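Matching sites in probable endoglucanase from Gluconacetobacter xylinus, a protein that hydrolyses internal beta-1,4-glucosidic linkages in cellulose and carboxymethyl-cellulose, as a member of glycoside hydrolase family 8 (PDB 1WZZ (chain A, 1.65 Å), residues Ile166-Tyr171 and Pro212-Val217), and in its relative endoglucanase from Komagataeibacter sucrofermentans (PDB 6VC5 (chain B, 1.50 Å), residues Thr151-Tyr156 and Pro197-Ile202). Structure 2 is superposed on structure 1 by the backbone atoms of these residues (RMSD 0.15 Å); each is numbered along its deposited sequence.

Structure 1 (1WZZ); sequences ILNLSY and PDWLAV.
Two antiparallel strands of a small sheet in the (alpha/alpha)6 barrel, 164-167 and 215-218, pair here, and the chain running on from the first leads to Tyr171, whose side chain lies about 4 Å from those of the probable catalytic residues Glu49 and Asp106. Ile166 and Ala216 form a non-hydrogen-bonded pair, with Ile166 CD1 3.7 Å from Ala216 CB. With CG2 of Ile166 anti to the backbone N (chi1 -60° for CG1), that methyl reaches Trp214 CE3 at 3.8 Å. Leu167 N bonds Leu215 O at 2.8 Å, and Leu167 CD1 meets Val217 CG2 at 3.7 Å. Asn168 lays ND2 over one face of the Trp214 ring, 3.4 Å from CH2, its amide steeply inclined to the ring; Asp237 binds that nitrogen, while Ser170 OG holds Asn168 OD1 at 2.6 Å.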
loop_
_atom_site.group_PDB
_atom_site.type_symbol
_atom_site.label_atom_id
_atom_site.label_comp_id
_atom_site.label_asym_id
_atom_site.label_seq_id
_atom_site.Cartn_x
_atom_site.Cartn_y
_atom_site.Cartn_z
ATOM N N ILE A 166 -17.478 0.568 0.323
ATOM C CA ILE A 166 -16.455 0.265 -0.657
ATOM C C ILE A 166 -15.114 0.162 0.068
ATOM O O ILE A 166 -14.773 1.031 0.886
ATOM C CB ILE A 166 -16.350 1.371 -1.713
ATOM C CG1 ILE A 166 -17.689 1.542 -2.451
ATOM C CG2 ILE A 166 -15.204 1.054 -2.682
ATOM C CD1 ILE A 166 -18.252 0.274 -3.011
ATOM N N LEU A 167 -14.369 -0.902 -0.229
ATOM C CA LEU A 167 -13.050 -1.118 0.382
ATOM C C LEU A 167 -12.007 -1.244 -0.721
ATOM O O LEU A 167 -12.315 -1.598 -1.853
ATOM C CB LEU A 167 -12.986 -2.442 1.137
ATOM C CG LEU A 167 -14.086 -2.735 2.145
ATOM C CD1 LEU A 167 -13.865 -4.060 2.818
ATOM C CD2 LEU A 167 -14.085 -1.599 3.150
ATOM N N ASN A 168 -10.766 -0.962 -0.361
ATOM C CA ASN A 168 -9.674 -1.157 -1.301
ATOM C C ASN A 168 -8.793 -2.134 -0.533
ATOM O O ASN A 168 -8.152 -1.761 0.439
ATOM C CB ASN A 168 -8.944 0.143 -1.583
ATOM C CG ASN A 168 -7.965 -0.023 -2.719
ATOM O OD1 ASN A 168 -7.182 -0.996 -2.733
ATOM N ND2 ASN A 168 -8.005 0.873 -3.673
ATOM N N LEU A 169 -8.777 -3.399 -0.948
ATOM C CA LEU A 169 -8.018 -4.386 -0.189
ATOM C C LEU A 169 -6.533 -4.094 -0.136
ATOM O O LEU A 169 -5.861 -4.493 0.816
ATOM C CB LEU A 169 -8.260 -5.805 -0.758
ATOM C CG LEU A 169 -9.681 -6.332 -0.534
ATOM C CD1 LEU A 169 -9.865 -7.663 -1.318
ATOM C CD2 LEU A 169 -9.913 -6.530 0.969
ATOM N N SER A 170 -6.016 -3.403 -1.141
ATOM C CA SER A 170 -4.586 -3.068 -1.164
ATOM C C SER A 170 -4.226 -2.024 -0.104
ATOM O O SER A 170 -3.052 -1.735 0.098
ATOM C CB SER A 170 -4.163 -2.491 -2.532
ATOM O OG SER A 170 -4.583 -1.129 -2.697
ATOM N N TYR A 171 -5.225 -1.427 0.534
ATOM C CA TYR A 171 -4.954 -0.453 1.590
ATOM C C TYR A 171 -4.714 -1.170 2.910
ATOM O O TYR A 171 -4.419 -0.526 3.920
ATOM C CB TYR A 171 -6.124 0.510 1.721
ATOM C CG TYR A 171 -6.157 1.603 0.681
ATOM C CD1 TYR A 171 -5.546 1.454 -0.576
ATOM C CD2 TYR A 171 -6.886 2.773 0.917
ATOM C CE1 TYR A 171 -5.680 2.435 -1.554
ATOM C CE2 TYR A 171 -7.024 3.753 -0.048
ATOM C CZ TYR A 171 -6.431 3.590 -1.287
ATOM O OH TYR A 171 -6.609 4.535 -2.293
ATOM N N PRO A 212 -10.202 -7.513 -6.484
ATOM C CA PRO A 212 -10.378 -6.329 -7.312
ATOM C C PRO A 212 -9.654 -5.136 -6.672
ATOM O O PRO A 212 -9.329 -5.164 -5.485
ATOM C CB PRO A 212 -11.900 -6.112 -7.264
ATOM C CG PRO A 212 -12.226 -6.489 -5.836
ATOM C CD PRO A 212 -11.358 -7.729 -5.582
ATOM N N ASP A 213 -9.403 -4.099 -7.460
ATOM C CA ASP A 213 -8.830 -2.880 -6.884
ATOM C C ASP A 213 -9.869 -2.357 -5.858
ATOM O O ASP A 213 -9.504 -1.899 -4.766
ATOM C CB ASP A 213 -8.647 -1.800 -7.962
ATOM C CG ASP A 213 -7.629 -2.171 -9.016
ATOM O OD1 ASP A 213 -6.557 -2.732 -8.675
ATOM O OD2 ASP A 213 -7.904 -1.881 -10.211
ATOM N N TRP A 214 -11.159 -2.445 -6.208
ATOM C CA TRP A 214 -12.237 -1.916 -5.354
ATOM C C TRP A 214 -13.329 -2.955 -5.125
ATOM O O TRP A 214 -13.905 -3.495 -6.080
ATOM C CB TRP A 214 -12.832 -0.672 -6.017
ATOM C CG TRP A 214 -11.812 0.398 -6.258
ATOM C CD1 TRP A 214 -11.140 0.645 -7.422
ATOM C CD2 TRP A 214 -11.357 1.372 -5.311
ATOM N NE1 TRP A 214 -10.287 1.713 -7.260
ATOM C CE2 TRP A 214 -10.406 2.179 -5.971
ATOM C CE3 TRP A 214 -11.665 1.644 -3.965
ATOM C CZ2 TRP A 214 -9.759 3.245 -5.336
ATOM C CZ3 TRP A 214 -11.006 2.714 -3.330
ATOM C CH2 TRP A 214 -10.070 3.495 -4.026
ATOM N N LEU A 215 -13.591 -3.223 -3.841
ATOM C CA LEU A 215 -14.548 -4.227 -3.392
ATOM C C LEU A 215 -15.774 -3.605 -2.724
ATOM O O LEU A 215 -15.631 -2.720 -1.907
ATOM C CB LEU A 215 -13.881 -5.128 -2.375
ATOM C CG LEU A 215 -14.643 -6.342 -1.845
ATOM C CD1 LEU A 215 -14.739 -7.436 -2.978
ATOM C CD2 LEU A 215 -13.896 -6.888 -0.625
ATOM N N ALA A 216 -16.969 -4.082 -3.066
ATOM C CA ALA A 216 -18.181 -3.568 -2.424
ATOM C C ALA A 216 -18.654 -4.638 -1.450
ATOM O O ALA A 216 -18.642 -5.842 -1.756
ATOM C CB ALA A 216 -19.263 -3.286 -3.473
ATOM N N VAL A 217 -19.053 -4.215 -0.251
ATOM C CA VAL A 217 -19.542 -5.135 0.755
ATOM C C VAL A 217 -20.953 -4.652 1.103
ATOM O O VAL A 217 -21.124 -3.530 1.570
ATOM C CB VAL A 217 -18.689 -5.075 2.045
ATOM C CG1 VAL A 217 -19.205 -6.112 3.065
ATOM C CG2 VAL A 217 -17.201 -5.304 1.698
HETATM O O HOH W 1 -10.517 -4.184 -3.064
#

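Structure 2 (6VC5); sequences TLNLSY and PDWLSI.
The antiparallel strand pair 149-152 and 200-203 brings Thr151 and Ser201 together as a non-hydrogen-bonded pair, yet their side chains do not touch: Thr151 OG1 and Ser201 OG are 5.0 Å apart. Water 2 bridges them, 2.6 Å from Thr151 OG1 and hydrogen-bonded to both hydroxyls. With CG2 of Thr151 anti to the backbone N (chi1 -60° for OG1), that methyl reaches Trp199 CE3 at 3.7 Å. Leu152 N bonds Leu200 O at 2.8 Å, and Leu152 CD1 meets Ile202 CD1 at 3.9 Å, at the end of an extended chain (chi2 178°). Asn153 lays ND2 over one face of the Trp199 ring, 3.3 Å from CH2, its amide steeply inclined to the ring; Asp222 binds that nitrogen, while Ser155 OG holds Asn153 OD1 at 2.6 Å.

Structure 1 against structure 2
Both structures keep the same backbone path and the paired strand bonds, Leu167(A) N to Leu215(A) O and Leu152(B) N to Leu200(B) O. Trp214(A) and Asn168(A) match Trp199(B) and Asn153(B) in place within the error, and water 1 and water 3 occupy one site. The main change is on the face of the sheet carrying Ile166(A) and Thr151(B). CG1 of Ile166(A) and OG1 of Thr151(B) lie 0.3 Å apart and the two CG2 methyls 0.1 Å apart after superposition, so the methyl resting on the tryptophan is retained. Ile166(A) CD1 has no counterpart in Thr151(B); water 2, modelled in structure 2, stands 1.5 Å apart from its place after superposition. The direct apolar touch of Ile166(A) CD1 on Ala216(A) CB, 3.7 Å, is absent from structure 2, where a modelled water links Thr151(B) OG1 and Ser201(B) OG across the strands. The CB atoms of Ala216(A) and Ser201(B) coincide within the error, but OG of Ser201(B), one end of that polar link, has no counterpart in Ala216(A). At the third position both residues are buried and their CB atoms coincide. CG1 of Val217(A) falls near CG2 of Ile202(B), 0.9 Å apart, and CG2 of Val217(A) near CG1 of Ile202(B), 1.1 Å apart after superposition. The touches on Leu167(A) or Leu152(B), and on Leu215(A) or Leu200(B), are kept; CD1 of Ile202(B) has no counterpart in Val217(A).

Structure 2 (6VC5)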
loop_
_atom_site.group_PDB
_atom_site.type_symbol
_atom_site.label_atom_id
_atom_site.label_comp_id
_atom_site.label_asym_id
_atom_site.label_seq_id
_atom_site.Cartn_x
_atom_site.Cartn_y
_atom_site.Cartn_z
ATOM N N THR B 151 -17.387 0.521 0.396
ATOM C CA THR B 151 -16.353 0.233 -0.589
ATOM C C THR B 151 -15.022 0.069 0.127
ATOM O O THR B 151 -14.626 0.930 0.919
ATOM C CB THR B 151 -16.240 1.379 -1.593
ATOM O OG1 THR B 151 -17.495 1.545 -2.271
ATOM C CG2 THR B 151 -15.106 1.103 -2.614
ATOM N N LEU B 152 -14.330 -1.033 -0.142
ATOM C CA LEU B 152 -13.021 -1.260 0.438
ATOM C C LEU B 152 -11.983 -1.347 -0.667
ATOM O O LEU B 152 -12.264 -1.819 -1.775
ATOM C CB LEU B 152 -12.996 -2.574 1.253
ATOM C CG LEU B 152 -14.046 -2.742 2.345
ATOM C CD1 LEU B 152 -13.874 -4.104 3.030
ATOM C CD2 LEU B 152 -13.942 -1.610 3.357
ATOM N N ASN B 153 -10.782 -0.882 -0.367
ATOM C CA ASN B 153 -9.631 -1.115 -1.230
ATOM C C ASN B 153 -8.743 -2.098 -0.479
ATOM O O ASN B 153 -8.144 -1.743 0.540
ATOM C CB ASN B 153 -8.918 0.197 -1.529
ATOM C CG ASN B 153 -7.904 0.056 -2.618
ATOM O OD1 ASN B 153 -7.124 -0.898 -2.619
ATOM N ND2 ASN B 153 -7.919 0.978 -3.576
ATOM N N LEU B 154 -8.674 -3.341 -0.966
ATOM C CA LEU B 154 -7.943 -4.370 -0.226
ATOM C C LEU B 154 -6.448 -4.073 -0.182
ATOM O O LEU B 154 -5.761 -4.473 0.759
ATOM C CB LEU B 154 -8.230 -5.751 -0.833
ATOM C CG LEU B 154 -9.706 -6.178 -0.766
ATOM C CD1 LEU B 154 -9.912 -7.507 -1.474
ATOM C CD2 LEU B 154 -10.174 -6.240 0.683
ATOM N N SER B 155 -5.925 -3.352 -1.175
ATOM C CA SER B 155 -4.520 -2.964 -1.163
ATOM C C SER B 155 -4.206 -1.915 -0.112
ATOM O O SER B 155 -3.028 -1.618 0.102
ATOM C CB SER B 155 -4.084 -2.436 -2.537
ATOM O OG SER B 155 -4.532 -1.102 -2.760
ATOM N N TYR B 156 -5.218 -1.329 0.539
ATOM C CA TYR B 156 -4.924 -0.410 1.628
ATOM C C TYR B 156 -4.680 -1.141 2.939
ATOM O O TYR B 156 -4.306 -0.498 3.927
ATOM C CB TYR B 156 -6.034 0.637 1.810
ATOM C CG TYR B 156 -6.138 1.700 0.724
ATOM C CD1 TYR B 156 -5.520 1.542 -0.517
ATOM C CD2 TYR B 156 -6.872 2.857 0.939
ATOM C CE1 TYR B 156 -5.644 2.509 -1.516
ATOM C CE2 TYR B 156 -7.000 3.824 -0.048
ATOM C CZ TYR B 156 -6.391 3.652 -1.266
ATOM O OH TYR B 156 -6.522 4.624 -2.238
ATOM N N PRO B 197 -10.228 -7.568 -6.482
ATOM C CA PRO B 197 -10.401 -6.363 -7.289
ATOM C C PRO B 197 -9.638 -5.192 -6.681
ATOM O O PRO B 197 -9.290 -5.179 -5.492
ATOM C CB PRO B 197 -11.910 -6.105 -7.199
ATOM C CG PRO B 197 -12.250 -6.569 -5.810
ATOM C CD PRO B 197 -11.333 -7.744 -5.513
ATOM N N ASP B 198 -9.402 -4.179 -7.525
ATOM C CA ASP B 198 -8.940 -2.889 -7.018
ATOM C C ASP B 198 -9.889 -2.354 -5.946
ATOM O O ASP B 198 -9.442 -1.822 -4.918
ATOM C CB ASP B 198 -8.843 -1.869 -8.160
ATOM C CG ASP B 198 -7.764 -2.199 -9.195
ATOM O OD1 ASP B 198 -6.695 -2.766 -8.847
ATOM O OD2 ASP B 198 -7.988 -1.832 -10.381
ATOM N N TRP B 199 -11.199 -2.506 -6.156
ATOM C CA TRP B 199 -12.226 -1.929 -5.285
ATOM C C TRP B 199 -13.326 -2.960 -5.069
ATOM O O TRP B 199 -13.933 -3.433 -6.042
ATOM C CB TRP B 199 -12.816 -0.669 -5.928
ATOM C CG TRP B 199 -11.790 0.434 -6.134
ATOM C CD1 TRP B 199 -11.099 0.720 -7.285
ATOM C CD2 TRP B 199 -11.361 1.384 -5.163
ATOM N NE1 TRP B 199 -10.254 1.784 -7.075
ATOM C CE2 TRP B 199 -10.403 2.214 -5.781
ATOM C CE3 TRP B 199 -11.692 1.614 -3.825
ATOM C CZ2 TRP B 199 -9.778 3.268 -5.100
ATOM C CZ3 TRP B 199 -11.065 2.653 -3.147
ATOM C CH2 TRP B 199 -10.125 3.464 -3.785
ATOM N N LEU B 200 -13.598 -3.282 -3.802
ATOM C CA LEU B 200 -14.584 -4.276 -3.399
ATOM C C LEU B 200 -15.771 -3.563 -2.764
ATOM O O LEU B 200 -15.600 -2.551 -2.079
ATOM C CB LEU B 200 -13.959 -5.214 -2.356
ATOM C CG LEU B 200 -14.862 -6.305 -1.813
ATOM C CD1 LEU B 200 -15.026 -7.401 -2.854
ATOM C CD2 LEU B 200 -14.266 -6.857 -0.533
ATOM N N SER B 201 -16.978 -4.079 -2.995
ATOM C CA SER B 201 -18.170 -3.586 -2.310
ATOM C C SER B 201 -18.753 -4.679 -1.416
ATOM O O SER B 201 -18.848 -5.844 -1.824
ATOM C CB SER B 201 -19.215 -3.141 -3.335
ATOM O OG SER B 201 -20.310 -2.509 -2.692
ATOM N N ILE B 202 -19.156 -4.311 -0.196
ATOM C CA ILE B 202 -19.927 -5.199 0.678
ATOM C C ILE B 202 -21.265 -4.520 0.953
ATOM O O ILE B 202 -21.299 -3.357 1.376
ATOM C CB ILE B 202 -19.200 -5.512 1.996
ATOM C CG1 ILE B 202 -17.840 -6.161 1.730
ATOM C CG2 ILE B 202 -20.053 -6.454 2.861
ATOM C CD1 ILE B 202 -17.032 -6.457 3.011
HETATM O O HOH W 2 -19.690 0.164 -2.710
HETATM O O HOH W 3 -10.374 -4.100 -3.074
HETATM O O HOH W 4 -7.233 -3.554 -3.987
#